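Local atomic coordinates of HAT1-interacting factor 1 (Saccharomyces cerevisiae, PDB entry 4NQ0), a protein that acts as a nuclear chaperone for histones H3 and H4 within the HAT-B acetyltransferase complex and takes part in chromatin assembly and telomere silencing. Residues L58-F64 with L216-P220. Sequence-based numbering, arbitrary orientation.
Sequences LPDPELF and LLGRP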
ATOM      1  N   LEU A  58     -14.798 -10.609  13.219  1.00 43.19           N
ATOM      2  CA  LEU A  58     -14.089  -9.875  12.179  1.00 41.30           C
ATOM      3  C   LEU A  58     -13.003 -10.749  11.579  1.00 39.49           C
ATOM      4  O   LEU A  58     -12.185 -11.290  12.308  1.00 39.46           O
ATOM      5  CB  LEU A  58     -13.481  -8.597  12.752  1.00 41.82           C
ATOM      6  CG  LEU A  58     -14.299  -7.306  12.608  1.00 42.62           C
ATOM      7  CD1 LEU A  58     -15.788  -7.586  12.424  1.00 42.84           C
ATOM      8  CD2 LEU A  58     -14.046  -6.384  13.806  1.00 42.90           C
ATOM      9  N   PRO A  59     -12.979 -10.880  10.242  1.00 37.38           N
ATOM     10  CA  PRO A  59     -11.971 -11.718   9.624  1.00 35.92           C
ATOM     11  C   PRO A  59     -10.586 -11.096   9.700  1.00 34.73           C
ATOM     12  O   PRO A  59     -10.451  -9.886   9.910  1.00 34.50           O
ATOM     13  CB  PRO A  59     -12.437 -11.815   8.176  1.00 35.37           C
ATOM     14  CG  PRO A  59     -13.163 -10.609   7.945  1.00 36.55           C
ATOM     15  CD  PRO A  59     -13.828 -10.233   9.234  1.00 37.13           C
ATOM     16  N   ASP A  60      -9.573 -11.938   9.550  1.00 33.25           N
ATOM     17  CA  ASP A  60      -8.183 -11.515   9.598  1.00 32.48           C
ATOM     18  C   ASP A  60      -7.917 -10.637   8.376  1.00 30.99           C
ATOM     19  O   ASP A  60      -8.203 -11.049   7.263  1.00 29.97           O
ATOM     20  CB  ASP A  60      -7.289 -12.758   9.589  1.00 32.77           C
ATOM     21  CG  ASP A  60      -5.822 -12.446   9.863  1.00 34.30           C
ATOM     22  OD1 ASP A  60      -5.317 -11.415   9.378  1.00 35.49           O
ATOM     23  OD2 ASP A  60      -5.169 -13.254  10.573  1.00 37.48           O
ATOM     24  N   PRO A  61      -7.392  -9.414   8.582  1.00 30.25           N
ATOM     25  CA  PRO A  61      -7.078  -8.554   7.428  1.00 29.42           C
ATOM     26  C   PRO A  61      -6.106  -9.191   6.427  1.00 29.57           C
ATOM     27  O   PRO A  61      -6.131  -8.845   5.244  1.00 28.49           O
ATOM     28  CB  PRO A  61      -6.462  -7.301   8.058  1.00 29.65           C
ATOM     29  CG  PRO A  61      -6.298  -7.601   9.524  1.00 30.04           C
ATOM     30  CD  PRO A  61      -7.124  -8.760   9.875  1.00 30.31           C
ATOM     31  N   GLU A  62      -5.253 -10.106   6.889  1.00 29.88           N
ATOM     32  CA  GLU A  62      -4.367 -10.843   5.981  1.00 30.56           C
ATOM     33  C   GLU A  62      -5.097 -11.634   4.900  1.00 29.70           C
ATOM     34  O   GLU A  62      -4.550 -11.835   3.825  1.00 29.78           O
ATOM     35  CB  GLU A  62      -3.479 -11.804   6.755  1.00 32.27           C
ATOM     36  CG  GLU A  62      -2.524 -11.152   7.701  1.00 35.32           C
ATOM     37  CD  GLU A  62      -1.134 -11.124   7.143  1.00 41.19           C
ATOM     38  OE1 GLU A  62      -0.336 -12.006   7.536  1.00 45.48           O
ATOM     39  OE2 GLU A  62      -0.853 -10.245   6.285  1.00 44.75           O
ATOM     40  N   LEU A  63      -6.320 -12.096   5.177  1.00 29.22           N
ATOM     41  CA  LEU A  63      -7.116 -12.763   4.152  1.00 28.36           C
ATOM     42  C   LEU A  63      -7.363 -11.827   2.974  1.00 28.33           C
ATOM     43  O   LEU A  63      -7.326 -12.248   1.822  1.00 28.06           O
ATOM     44  CB  LEU A  63      -8.450 -13.266   4.708  1.00 28.38           C
ATOM     45  CG  LEU A  63      -8.353 -14.461   5.669  1.00 27.77           C
ATOM     46  CD1 LEU A  63      -9.637 -14.629   6.435  1.00 27.38           C
ATOM     47  CD2 LEU A  63      -7.997 -15.743   4.934  1.00 25.16           C
ATOM     48  N   PHE A  64      -7.600 -10.555   3.272  1.00 27.87           N
ATOM     49  CA  PHE A  64      -7.833  -9.555   2.237  1.00 27.94           C
ATOM     50  C   PHE A  64      -6.540  -9.153   1.537  1.00 27.89           C
ATOM     51  O   PHE A  64      -6.489  -9.065   0.303  1.00 27.66           O
ATOM     52  CB  PHE A  64      -8.556  -8.347   2.849  1.00 28.13           C
ATOM     53  CG  PHE A  64      -9.988  -8.632   3.222  1.00 27.71           C
ATOM     54  CD1 PHE A  64     -11.015  -8.365   2.327  1.00 28.89           C
ATOM     55  CD2 PHE A  64     -10.307  -9.189   4.458  1.00 27.86           C
ATOM     56  CE1 PHE A  64     -12.344  -8.632   2.660  1.00 28.30           C
ATOM     57  CE2 PHE A  64     -11.626  -9.464   4.789  1.00 27.92           C
ATOM     58  CZ  PHE A  64     -12.642  -9.183   3.898  1.00 27.46           C
ATOM     59  N   LEU A 216     -10.358  -2.918   8.213  1.00 32.56           N
ATOM     60  CA  LEU A 216     -10.144  -3.832   9.339  1.00 32.91           C
ATOM     61  C   LEU A 216      -8.978  -3.382  10.238  1.00 33.69           C
ATOM     62  O   LEU A 216      -9.115  -3.326  11.466  1.00 34.02           O
ATOM     63  CB  LEU A 216      -9.928  -5.258   8.819  1.00 32.26           C
ATOM     64  CG  LEU A 216     -11.173  -5.887   8.178  1.00 31.96           C
ATOM     65  CD1 LEU A 216     -10.842  -7.109   7.327  1.00 29.69           C
ATOM     66  CD2 LEU A 216     -12.201  -6.240   9.259  1.00 31.27           C
ATOM     67  N   LEU A 217      -7.847  -3.055   9.620  1.00 33.30           N
ATOM     68  CA  LEU A 217      -6.669  -2.575  10.344  1.00 34.18           C
ATOM     69  C   LEU A 217      -6.933  -1.256  11.078  1.00 35.87           C
ATOM     70  O   LEU A 217      -6.463  -1.062  12.196  1.00 35.59           O
ATOM     71  CB  LEU A 217      -5.488  -2.395   9.377  1.00 33.07           C
ATOM     72  CG  LEU A 217      -4.886  -3.666   8.777  1.00 31.38           C
ATOM     73  CD1 LEU A 217      -4.012  -3.341   7.572  1.00 31.12           C
ATOM     74  CD2 LEU A 217      -4.082  -4.427   9.827  1.00 29.75           C
ATOM     75  N   GLY A 218      -7.697  -0.368  10.446  1.00 37.37           N
ATOM     76  CA  GLY A 218      -7.992   0.955  10.997  1.00 39.69           C
ATOM     77  C   GLY A 218      -9.177   1.046  11.957  1.00 42.17           C
ATOM     78  O   GLY A 218      -9.391   2.085  12.585  1.00 42.15           O
ATOM     79  N   ARG A 219      -9.956  -0.029  12.059  1.00 44.49           N
ATOM     80  CA  ARG A 219     -11.059  -0.116  13.021  1.00 47.15           C
ATOM     81  C   ARG A 219     -10.630   0.445  14.385  1.00 49.27           C
ATOM     82  O   ARG A 219      -9.643  -0.020  14.961  1.00 49.38           O
ATOM     83  CB  ARG A 219     -11.492  -1.574  13.179  1.00 47.36           C
ATOM     84  CG  ARG A 219     -12.722  -1.804  14.053  1.00 50.29           C
ATOM     85  CD  ARG A 219     -12.881  -3.290  14.366  1.00 52.95           C
ATOM     86  NE  ARG A 219     -13.821  -3.550  15.465  1.00 56.21           N
ATOM     87  CZ  ARG A 219     -13.495  -3.650  16.757  1.00 58.21           C
ATOM     88  NH1 ARG A 219     -14.443  -3.897  17.656  1.00 59.73           N
ATOM     89  NH2 ARG A 219     -12.232  -3.505  17.163  1.00 59.14           N
ATOM     90  N   PRO A 220     -11.356   1.456  14.901  1.00 51.81           N
ATOM     91  CA  PRO A 220     -11.027   1.942  16.249  1.00 53.88           C
ATOM     92  C   PRO A 220     -11.238   0.843  17.287  1.00 55.47           C
ATOM     93  O   PRO A 220     -12.247   0.138  17.240  1.00 55.68           O
ATOM     94  CB  PRO A 220     -12.016   3.100  16.478  1.00 54.59           C
ATOM     95  CG  PRO A 220     -12.659   3.374  15.138  1.00 53.69           C
ATOM     96  CD  PRO A 220     -12.565   2.101  14.356  1.00 52.14           C
TER
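Leu216 pushes its two methyls into the bend formed by Leu58, Pro59, Pro61 and Phe64. Leu216 CG lies anti to the carbonyl carbon (chi1 -68°), and with chi2 at 163° its CD1 comes against the Phe64 ring, Leu216 CD1 meeting Phe64 CE2 at 3.5 Å; the two side chains stand at about a right angle. The other methyl, Leu216 CD2, lies 4.1 Å from Leu58 CG. Pro59 CG lies in the plane of the Phe64 ring, at its edge, and 4.2 Å from Leu216 CD1. The contact joins the start of helix 61-77 to the C-terminal end of helix 202-218, in the all-helical scaffold of this TPR protein; residues 216-220 close the predicted first TPR repeat. Asp60 is the N-cap, its OD1 accepting from Glu62 N at 2.8 Å. The ring of the next residue, Pro61, lies against both Leu216 and Leu217, Pro61 CB 4.1 Å from Leu216 CB and Pro61 CG 3.9 Å from Leu217 CD2. Cutting Leu216 back to an alanine is likely to take the methyl contacts from Phe64 CE2 and Leu58 CG and open a gap beside Pro59. Leu189 also touches Pro59, Phe64 and Leu216, while Leu217 reaches Ile235 and Val238 of helix 229-248. At the more exposed end, Arg219 extends from CG to NE, and Leu58 CD2 sits obliquely to its guanidinium, 3.3 Å from Arg219 NE.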